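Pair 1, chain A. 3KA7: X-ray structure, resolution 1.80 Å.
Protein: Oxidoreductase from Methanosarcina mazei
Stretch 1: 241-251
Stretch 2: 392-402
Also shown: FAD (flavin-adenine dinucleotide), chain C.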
# COMPACT_ATOMS: atom_id res chain seq x y z
N ALA A 241 27.45 11.41 -7.17
CA ALA A 241 26.30 12.02 -6.53
C ALA A 241 26.65 12.52 -5.14
O ALA A 241 27.42 11.91 -4.41
CB ALA A 241 25.14 11.02 -6.45
N ASP A 242 26.04 13.65 -4.77
CA ASP A 242 26.15 14.21 -3.45
C ASP A 242 25.05 13.64 -2.56
O ASP A 242 25.16 13.63 -1.33
CB ASP A 242 25.97 15.73 -3.56
CG ASP A 242 27.03 16.37 -4.43
OD1 ASP A 242 28.22 16.26 -4.07
OD2 ASP A 242 26.68 16.98 -5.48
N LEU A 243 23.99 13.19 -3.20
CA LEU A 243 22.84 12.60 -2.51
C LEU A 243 22.37 11.37 -3.27
O LEU A 243 22.19 11.42 -4.49
CB LEU A 243 21.71 13.62 -2.43
CG LEU A 243 20.41 13.22 -1.72
CD1 LEU A 243 20.64 12.94 -0.24
CD2 LEU A 243 19.39 14.32 -1.91
N VAL A 244 22.18 10.27 -2.55
CA VAL A 244 21.65 9.05 -3.13
C VAL A 244 20.34 8.71 -2.42
O VAL A 244 20.32 8.52 -1.20
CB VAL A 244 22.64 7.86 -3.02
CG1 VAL A 244 22.00 6.59 -3.54
CG2 VAL A 244 23.94 8.15 -3.79
N ILE A 245 19.25 8.66 -3.18
CA ILE A 245 17.97 8.23 -2.64
C ILE A 245 17.68 6.80 -3.13
O ILE A 245 17.54 6.56 -4.33
CB ILE A 245 16.83 9.15 -3.08
CG1 ILE A 245 17.10 10.61 -2.69
CG2 ILE A 245 15.47 8.62 -2.57
CD1 ILE A 245 17.40 10.85 -1.22
N SER A 246 17.60 5.85 -2.21
CA SER A 246 17.35 4.48 -2.62
C SER A 246 15.89 4.13 -2.40
O SER A 246 15.41 4.22 -1.28
CB SER A 246 18.22 3.48 -1.87
OG SER A 246 17.80 2.16 -2.21
N ASN A 247 15.20 3.73 -3.47
CA ASN A 247 13.79 3.34 -3.39
C ASN A 247 13.64 1.80 -3.31
O ASN A 247 12.58 1.25 -3.65
CB ASN A 247 13.07 3.87 -4.62
CG ASN A 247 11.56 3.83 -4.50
OD1 ASN A 247 10.96 3.78 -3.41
ND2 ASN A 247 10.93 3.89 -5.64
N LEU A 248 14.69 1.13 -2.83
CA LEU A 248 14.72 -0.34 -2.86
C LEU A 248 14.38 -1.01 -1.52
O LEU A 248 14.26 -2.24 -1.45
CB LEU A 248 16.11 -0.82 -3.32
CG LEU A 248 16.60 -0.31 -4.68
CD1 LEU A 248 17.88 -1.06 -5.02
CD2 LEU A 248 15.57 -0.50 -5.81
N GLY A 249 14.21 -0.19 -0.48
CA GLY A 249 14.05 -0.68 0.91
C GLY A 249 15.40 -0.94 1.56
O GLY A 249 16.40 -1.13 0.86
N HIS A 250 15.44 -0.97 2.88
CA HIS A 250 16.71 -1.11 3.60
C HIS A 250 17.45 -2.41 3.29
O HIS A 250 18.67 -2.41 3.14
CB HIS A 250 16.51 -0.99 5.11
CG HIS A 250 16.25 0.41 5.57
ND1 HIS A 250 17.25 1.35 5.71
CD2 HIS A 250 15.10 1.03 5.91
CE1 HIS A 250 16.73 2.49 6.13
NE2 HIS A 250 15.43 2.33 6.26
N ALA A 251 16.74 -3.53 3.22
CA ALA A 251 17.44 -4.80 2.96
C ALA A 251 18.25 -4.78 1.65
O ALA A 251 19.44 -5.12 1.63
CB ALA A 251 16.46 -5.96 2.96
N SER A 392 26.09 9.15 5.52
CA SER A 392 25.55 10.46 5.19
C SER A 392 25.25 10.58 3.71
O SER A 392 25.98 10.05 2.88
CB SER A 392 26.50 11.58 5.65
OG SER A 392 26.28 11.80 7.02
N GLY A 393 24.15 11.26 3.39
CA GLY A 393 23.76 11.47 2.01
C GLY A 393 23.08 10.28 1.35
O GLY A 393 22.77 10.33 0.16
N LEU A 394 22.84 9.22 2.12
CA LEU A 394 22.09 8.06 1.63
C LEU A 394 20.81 7.88 2.43
O LEU A 394 20.87 7.65 3.65
CB LEU A 394 22.95 6.79 1.71
CG LEU A 394 22.22 5.49 1.36
CD1 LEU A 394 21.73 5.51 -0.08
CD2 LEU A 394 23.13 4.31 1.61
N TYR A 395 19.67 7.98 1.75
CA TYR A 395 18.36 7.79 2.37
C TYR A 395 17.55 6.70 1.66
O TYR A 395 17.75 6.44 0.47
CB TYR A 395 17.55 9.09 2.35
CG TYR A 395 18.18 10.20 3.17
CD1 TYR A 395 17.85 10.36 4.51
CD2 TYR A 395 19.11 11.07 2.61
CE1 TYR A 395 18.43 11.38 5.28
CE2 TYR A 395 19.69 12.09 3.37
CZ TYR A 395 19.34 12.23 4.71
OH TYR A 395 19.91 13.24 5.48
N VAL A 396 16.64 6.07 2.39
CA VAL A 396 15.76 5.04 1.84
C VAL A 396 14.32 5.52 1.87
O VAL A 396 13.82 5.98 2.91
CB VAL A 396 15.87 3.72 2.63
CG1 VAL A 396 14.82 2.70 2.12
CG2 VAL A 396 17.28 3.19 2.55
N VAL A 397 13.64 5.42 0.72
CA VAL A 397 12.23 5.75 0.64
C VAL A 397 11.45 4.58 0.05
O VAL A 397 12.04 3.65 -0.51
CB VAL A 397 11.98 6.99 -0.21
CG1 VAL A 397 12.73 8.19 0.40
CG2 VAL A 397 12.45 6.75 -1.65
N GLY A 398 10.13 4.63 0.15
CA GLY A 398 9.30 3.53 -0.35
C GLY A 398 8.59 2.83 0.79
O GLY A 398 8.64 3.29 1.93
N ASP A 399 7.91 1.73 0.48
CA ASP A 399 7.09 1.09 1.50
C ASP A 399 7.88 0.21 2.47
O ASP A 399 7.29 -0.50 3.29
CB ASP A 399 5.84 0.41 0.89
CG ASP A 399 6.14 -0.90 0.16
OD1 ASP A 399 7.29 -1.41 0.22
OD2 ASP A 399 5.21 -1.41 -0.49
N GLY A 400 9.20 0.27 2.39
CA GLY A 400 10.08 -0.31 3.41
C GLY A 400 10.53 0.74 4.41
O GLY A 400 11.26 0.44 5.36
N ALA A 401 10.08 1.97 4.18
CA ALA A 401 10.39 3.09 5.08
C ALA A 401 9.25 4.09 5.09
O ALA A 401 9.44 5.26 4.76
CB ALA A 401 11.68 3.77 4.66
N LYS A 402 8.06 3.63 5.48
CA LYS A 402 6.86 4.48 5.48
C LYS A 402 6.80 5.36 6.72
O LYS A 402 7.27 4.97 7.79
CB LYS A 402 5.60 3.62 5.44
CG LYS A 402 5.52 2.70 4.23
CD LYS A 402 4.19 1.95 4.15
CE LYS A 402 4.04 0.94 5.29
NZ LYS A 402 5.21 -0.04 5.36
PA FAD C . 8.58 -0.06 -5.51
O1A FAD C . 9.09 -1.17 -4.61
O2A FAD C . 7.22 -0.27 -6.13
O5B FAD C . 9.65 0.19 -6.68
C5B FAD C . 11.01 -0.17 -6.48
C4B FAD C . 11.64 -0.02 -7.87
O4B FAD C . 13.04 -0.25 -7.84
C3B FAD C . 11.04 -1.03 -8.85
O3B FAD C . 10.52 -0.37 -10.00
C2B FAD C . 12.22 -1.94 -9.21
O2B FAD C . 12.16 -2.43 -10.54
C1B FAD C . 13.41 -1.03 -8.97
N9A FAD C . 14.66 -1.72 -8.63
C8A FAD C . 14.87 -2.79 -7.78
N7A FAD C . 16.21 -3.04 -7.73
C5A FAD C . 16.83 -2.13 -8.54
C6A FAD C . 18.16 -1.94 -8.89
N6A FAD C . 19.12 -2.64 -8.30
N1A FAD C . 18.48 -0.91 -9.76
C2A FAD C . 17.51 -0.10 -10.29
N3A FAD C . 16.19 -0.30 -9.95
C4A FAD C . 15.87 -1.31 -9.10
N1 FAD C . -1.02 0.85 -2.05
C2 FAD C . -2.04 1.78 -2.01
O2 FAD C . -1.80 2.93 -1.60
N3 FAD C . -3.31 1.41 -2.41
C4 FAD C . -3.58 0.12 -2.84
O4 FAD C . -4.71 -0.21 -3.19
C4X FAD C . -2.56 -0.82 -2.87
N5 FAD C . -2.82 -2.12 -3.28
C5X FAD C . -1.79 -3.04 -3.33
C6 FAD C . -2.03 -4.34 -3.75
C7 FAD C . -0.99 -5.27 -3.82
C7M FAD C . -1.29 -6.67 -4.28
C8 FAD C . 0.28 -4.87 -3.44
C8M FAD C . 1.43 -5.84 -3.49
C9 FAD C . 0.53 -3.57 -3.01
C9A FAD C . -0.51 -2.65 -2.95
N10 FAD C . -0.26 -1.35 -2.52
C10 FAD C . -1.28 -0.44 -2.48
C1' FAD C . 1.08 -0.94 -2.03
C2' FAD C . 1.81 -0.18 -3.14
O2' FAD C . 1.67 -0.90 -4.37
C3' FAD C . 3.28 -0.04 -2.77
O3' FAD C . 3.38 0.40 -1.42
C4' FAD C . 4.09 0.93 -3.63
O4' FAD C . 3.88 0.72 -5.01
C5' FAD C . 5.56 0.68 -3.32
O5' FAD C . 6.29 1.75 -3.87
P FAD C . 7.83 1.93 -3.51
O1P FAD C . 8.14 3.40 -3.43
O2P FAD C . 8.23 1.12 -2.29
O3P FAD C . 8.66 1.37 -4.77
O HOH W 1 13.12 -1.33 4.26

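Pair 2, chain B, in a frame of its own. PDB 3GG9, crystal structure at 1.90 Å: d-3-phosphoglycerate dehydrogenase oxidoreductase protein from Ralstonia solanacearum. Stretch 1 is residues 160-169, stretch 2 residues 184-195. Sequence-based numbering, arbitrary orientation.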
# COMPACT_ATOMS: atom_id res chain seq x y z
N GLY B 160 -10.33 7.39 -12.07
CA GLY B 160 -10.99 7.23 -13.36
C GLY B 160 -11.10 5.79 -13.82
O GLY B 160 -11.62 5.53 -14.90
N GLN B 161 -10.59 4.85 -13.01
CA GLN B 161 -10.73 3.43 -13.26
C GLN B 161 -11.96 2.84 -12.57
O GLN B 161 -12.58 3.47 -11.72
CB GLN B 161 -9.49 2.69 -12.76
CG GLN B 161 -8.23 3.17 -13.44
CD GLN B 161 -7.96 2.38 -14.68
OE1 GLN B 161 -7.38 1.29 -14.63
NE2 GLN B 161 -8.38 2.92 -15.83
N THR B 162 -12.31 1.63 -12.96
CA THR B 162 -13.48 0.96 -12.41
C THR B 162 -13.14 -0.01 -11.27
O THR B 162 -12.36 -0.97 -11.44
CB THR B 162 -14.33 0.28 -13.53
OG1 THR B 162 -14.79 1.28 -14.45
CG2 THR B 162 -15.54 -0.42 -12.94
N LEU B 163 -13.75 0.26 -10.12
CA LEU B 163 -13.70 -0.60 -8.94
C LEU B 163 -14.98 -1.43 -8.82
O LEU B 163 -16.07 -0.89 -8.62
CB LEU B 163 -13.52 0.25 -7.68
CG LEU B 163 -13.54 -0.48 -6.32
CD1 LEU B 163 -12.38 -1.49 -6.20
CD2 LEU B 163 -13.55 0.50 -5.13
N GLY B 164 -14.84 -2.75 -8.98
CA GLY B 164 -15.93 -3.69 -8.70
C GLY B 164 -15.94 -4.15 -7.24
O GLY B 164 -14.92 -4.58 -6.69
N ILE B 165 -17.08 -3.98 -6.59
CA ILE B 165 -17.27 -4.45 -5.21
C ILE B 165 -18.28 -5.60 -5.23
O ILE B 165 -19.47 -5.39 -5.48
CB ILE B 165 -17.71 -3.30 -4.25
CG1 ILE B 165 -16.65 -2.17 -4.22
CG2 ILE B 165 -18.03 -3.83 -2.87
CD1 ILE B 165 -15.24 -2.62 -3.76
N PHE B 166 -17.78 -6.81 -4.97
CA PHE B 166 -18.62 -7.99 -4.83
C PHE B 166 -18.99 -8.24 -3.35
O PHE B 166 -18.23 -8.89 -2.62
CB PHE B 166 -17.89 -9.21 -5.46
CG PHE B 166 -18.78 -10.41 -5.74
CD1 PHE B 166 -18.30 -11.44 -6.55
CD2 PHE B 166 -20.08 -10.52 -5.23
CE1 PHE B 166 -19.09 -12.58 -6.82
CE2 PHE B 166 -20.88 -11.65 -5.49
CZ PHE B 166 -20.38 -12.68 -6.29
N GLY B 167 -20.16 -7.75 -2.94
CA GLY B 167 -20.64 -7.87 -1.55
C GLY B 167 -20.62 -6.51 -0.88
O GLY B 167 -19.59 -5.84 -0.84
N TYR B 168 -21.76 -6.09 -0.36
CA TYR B 168 -21.86 -4.75 0.18
C TYR B 168 -22.33 -4.79 1.64
O TYR B 168 -23.31 -4.15 2.02
CB TYR B 168 -22.75 -3.92 -0.75
CG TYR B 168 -22.67 -2.41 -0.56
CD1 TYR B 168 -21.58 -1.66 -1.04
CD2 TYR B 168 -23.69 -1.73 0.09
CE1 TYR B 168 -21.52 -0.28 -0.86
CE2 TYR B 168 -23.63 -0.35 0.29
CZ TYR B 168 -22.55 0.36 -0.20
OH TYR B 168 -22.53 1.73 0.00
N GLY B 169 -21.59 -5.54 2.46
CA GLY B 169 -21.77 -5.54 3.92
C GLY B 169 -20.99 -4.36 4.48
O GLY B 169 -20.64 -3.45 3.74
N MET B 184 -12.55 6.77 -8.47
CA MET B 184 -12.79 5.56 -9.24
C MET B 184 -14.27 5.48 -9.65
O MET B 184 -15.13 6.14 -9.05
CB MET B 184 -12.38 4.30 -8.46
CG MET B 184 -10.91 4.24 -8.01
SD MET B 184 -10.42 2.64 -7.35
CE MET B 184 -10.17 1.69 -8.87
N ASN B 185 -14.55 4.73 -10.72
CA ASN B 185 -15.92 4.35 -11.12
C ASN B 185 -16.35 3.12 -10.32
O ASN B 185 -15.93 1.99 -10.61
CB ASN B 185 -15.96 4.11 -12.65
CG ASN B 185 -17.37 3.83 -13.17
OD1 ASN B 185 -18.32 4.51 -12.80
ND2 ASN B 185 -17.49 2.83 -14.06
N VAL B 186 -17.17 3.32 -9.30
CA VAL B 186 -17.52 2.21 -8.40
C VAL B 186 -18.82 1.50 -8.82
O VAL B 186 -19.90 2.13 -8.94
CB VAL B 186 -17.56 2.65 -6.91
CG1 VAL B 186 -17.80 1.42 -6.01
CG2 VAL B 186 -16.27 3.37 -6.50
N LEU B 187 -18.70 0.19 -9.04
CA LEU B 187 -19.82 -0.71 -9.32
C LEU B 187 -19.92 -1.80 -8.27
O LEU B 187 -18.94 -2.47 -7.93
CB LEU B 187 -19.67 -1.38 -10.69
CG LEU B 187 -19.58 -0.54 -11.97
CD1 LEU B 187 -19.24 -1.45 -13.16
CD2 LEU B 187 -20.87 0.21 -12.24
N VAL B 188 -21.14 -2.02 -7.78
CA VAL B 188 -21.41 -2.99 -6.73
C VAL B 188 -22.27 -4.14 -7.30
O VAL B 188 -23.11 -3.93 -8.15
CB VAL B 188 -22.10 -2.32 -5.50
CG1 VAL B 188 -22.41 -3.33 -4.42
CG2 VAL B 188 -21.19 -1.22 -4.92
N TRP B 189 -22.01 -5.36 -6.84
CA TRP B 189 -22.89 -6.50 -7.09
C TRP B 189 -23.00 -7.36 -5.82
O TRP B 189 -22.15 -7.31 -4.95
CB TRP B 189 -22.41 -7.32 -8.30
CG TRP B 189 -23.56 -8.11 -8.91
CD1 TRP B 189 -24.55 -7.63 -9.72
CD2 TRP B 189 -23.85 -9.49 -8.69
NE1 TRP B 189 -25.43 -8.63 -10.03
CE2 TRP B 189 -25.03 -9.78 -9.41
CE3 TRP B 189 -23.23 -10.50 -7.96
CZ2 TRP B 189 -25.59 -11.06 -9.42
CZ3 TRP B 189 -23.79 -11.77 -7.96
CH2 TRP B 189 -24.96 -12.04 -8.69
N GLY B 190 -24.08 -8.13 -5.70
CA GLY B 190 -24.32 -9.02 -4.55
C GLY B 190 -25.76 -9.48 -4.54
O GLY B 190 -26.46 -9.36 -5.55
N ARG B 191 -26.21 -10.00 -3.39
CA ARG B 191 -27.60 -10.38 -3.15
C ARG B 191 -28.46 -9.14 -3.26
O ARG B 191 -27.94 -8.04 -3.19
CB ARG B 191 -27.78 -10.89 -1.72
CG ARG B 191 -27.13 -12.21 -1.36
CD ARG B 191 -27.23 -12.47 0.17
NE ARG B 191 -26.46 -11.49 0.95
CZ ARG B 191 -26.99 -10.48 1.65
NH1 ARG B 191 -28.31 -10.30 1.69
NH2 ARG B 191 -26.20 -9.65 2.31
N GLU B 192 -29.76 -9.33 -3.38
CA GLU B 192 -30.71 -8.23 -3.53
C GLU B 192 -30.58 -7.11 -2.50
O GLU B 192 -30.63 -5.94 -2.88
CB GLU B 192 -32.15 -8.77 -3.51
CG GLU B 192 -33.24 -7.71 -3.51
CD GLU B 192 -33.22 -6.79 -4.72
OE1 GLU B 192 -32.65 -7.13 -5.79
OE2 GLU B 192 -33.81 -5.70 -4.60
N ASN B 193 -30.46 -7.46 -1.22
CA ASN B 193 -30.39 -6.41 -0.19
C ASN B 193 -29.08 -5.60 -0.22
O ASN B 193 -29.10 -4.42 0.08
CB ASN B 193 -30.73 -6.94 1.23
CG ASN B 193 -32.25 -7.10 1.47
OD1 ASN B 193 -32.67 -8.00 2.18
ND2 ASN B 193 -33.05 -6.22 0.89
N SER B 194 -27.97 -6.22 -0.63
CA SER B 194 -26.72 -5.49 -0.92
C SER B 194 -26.93 -4.46 -2.04
O SER B 194 -26.48 -3.33 -1.92
CB SER B 194 -25.62 -6.45 -1.35
OG SER B 194 -25.14 -7.23 -0.27
N LYS B 195 -27.60 -4.88 -3.11
CA LYS B 195 -27.90 -3.99 -4.22
C LYS B 195 -28.73 -2.81 -3.75
O LYS B 195 -28.48 -1.69 -4.18
CB LYS B 195 -28.62 -4.71 -5.35
CG LYS B 195 -27.81 -5.82 -6.02
CD LYS B 195 -28.76 -6.56 -6.91
CE LYS B 195 -28.07 -7.46 -7.89
NZ LYS B 195 -29.13 -8.19 -8.63

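Both pairs are built on two neighbouring parallel strands. In pair 1 the strands are 243-246 and 394-396, with axes 4.7 Å apart at closest approach and 19° between their directions. In pair 2 they are 162-166 and 185-189, with axes 4.5 Å apart and 21° between them. Fourteen central residues superpose with an RMSD of 0.9 Å. A:Ser246 and B:Ile165 fall together best, with CA atoms 0.1 Å apart after superposition.

Four backbone hydrogen bonds are shared. In pair 1, A:Val244 N donates to A:Gly393 O (2.8 Å) and A:Tyr395 N to A:Val244 O (3.1 Å). A:Ser246 N then donates to A:Tyr395 O (2.7 Å), and A:Val397 N to A:Ser246 O (2.9 Å). The matching bonds in pair 2 are B:Leu163 N to B:Asn185 O (2.8 Å), B:Leu187 N to B:Leu163 O (2.9 Å), B:Ile165 N to B:Leu187 O (2.7 Å) and B:Trp189 N to B:Ile165 O (2.9 Å). Pair 2 adds one at each end: B:Asn185 N to B:Gln161 O (2.5 Å) and B:Gly167 N to B:Trp189 O (2.9 Å). At the position matching the second of these, A:Leu248 N lies 4.3 Å from A:Val397 O, and the bond is not made. A:Leu248 N instead makes a weak bond to A:Ser246 OG (3.3 Å).

One sheet face carries A:Val244, A:Leu394, A:Ser246 and A:Val396. Its counterpart carries B:Leu163, B:Val186, B:Ile165 and B:Val188. A:Val244 CG1 packs on A:Leu394 CD1 at 3.6 Å. In pair 2 the larger residue is on the first strand, and B:Leu163 CD2 meets B:Val186 CG2 at 4.2 Å. At the next level B:Ile165 CB lies 4.1 Å from B:Val188 CG2, where pair 1 has the small A:Ser246. The two valines, A:Val396 and B:Val188, match closely but meet different neighbours. A:Val396 CG2 sits over the face of the A:His250 ring, 3.9 Å from its centroid, in a CH-pi contact. B:Val188 CG1 touches B:Tyr168 CB at 3.7 Å. Tyrosine there matches A:Gly249, whose CA lies 3.7 Å from A:Val396 CG1.

The other face differs more. A:Ile245 fills a position where pair 2 has B:Gly164. Its CD1 reaches A:Tyr395 CB at 4.0 Å and its CG2 reaches A:Val397 CG2 at 3.7 Å. B:Gly164 has no side chain and makes no such contact. One contact is kept in both pairs: B:Thr162 CG2 to B:Leu187 CD1 (3.8 Å) matches A:Leu243 CD1 to A:Tyr395 CD2 (3.7 Å), at the edge of the ring. B:Asn185 ND2 also donates to B:Thr162 OG1 (3.1 Å). A:Gly393, in the place of B:Asn185, has no side chain to do so.

At the C-terminal ends of the two strands, the edge of B:Trp189 points toward the face of B:Phe166, with ring centroids 5.6 Å apart. Their counterparts are A:Asn247 and A:Val397. In pair 1 this end of the sheet meets FAD: A:Asp399 N donates to FAD O2P (2.9 Å).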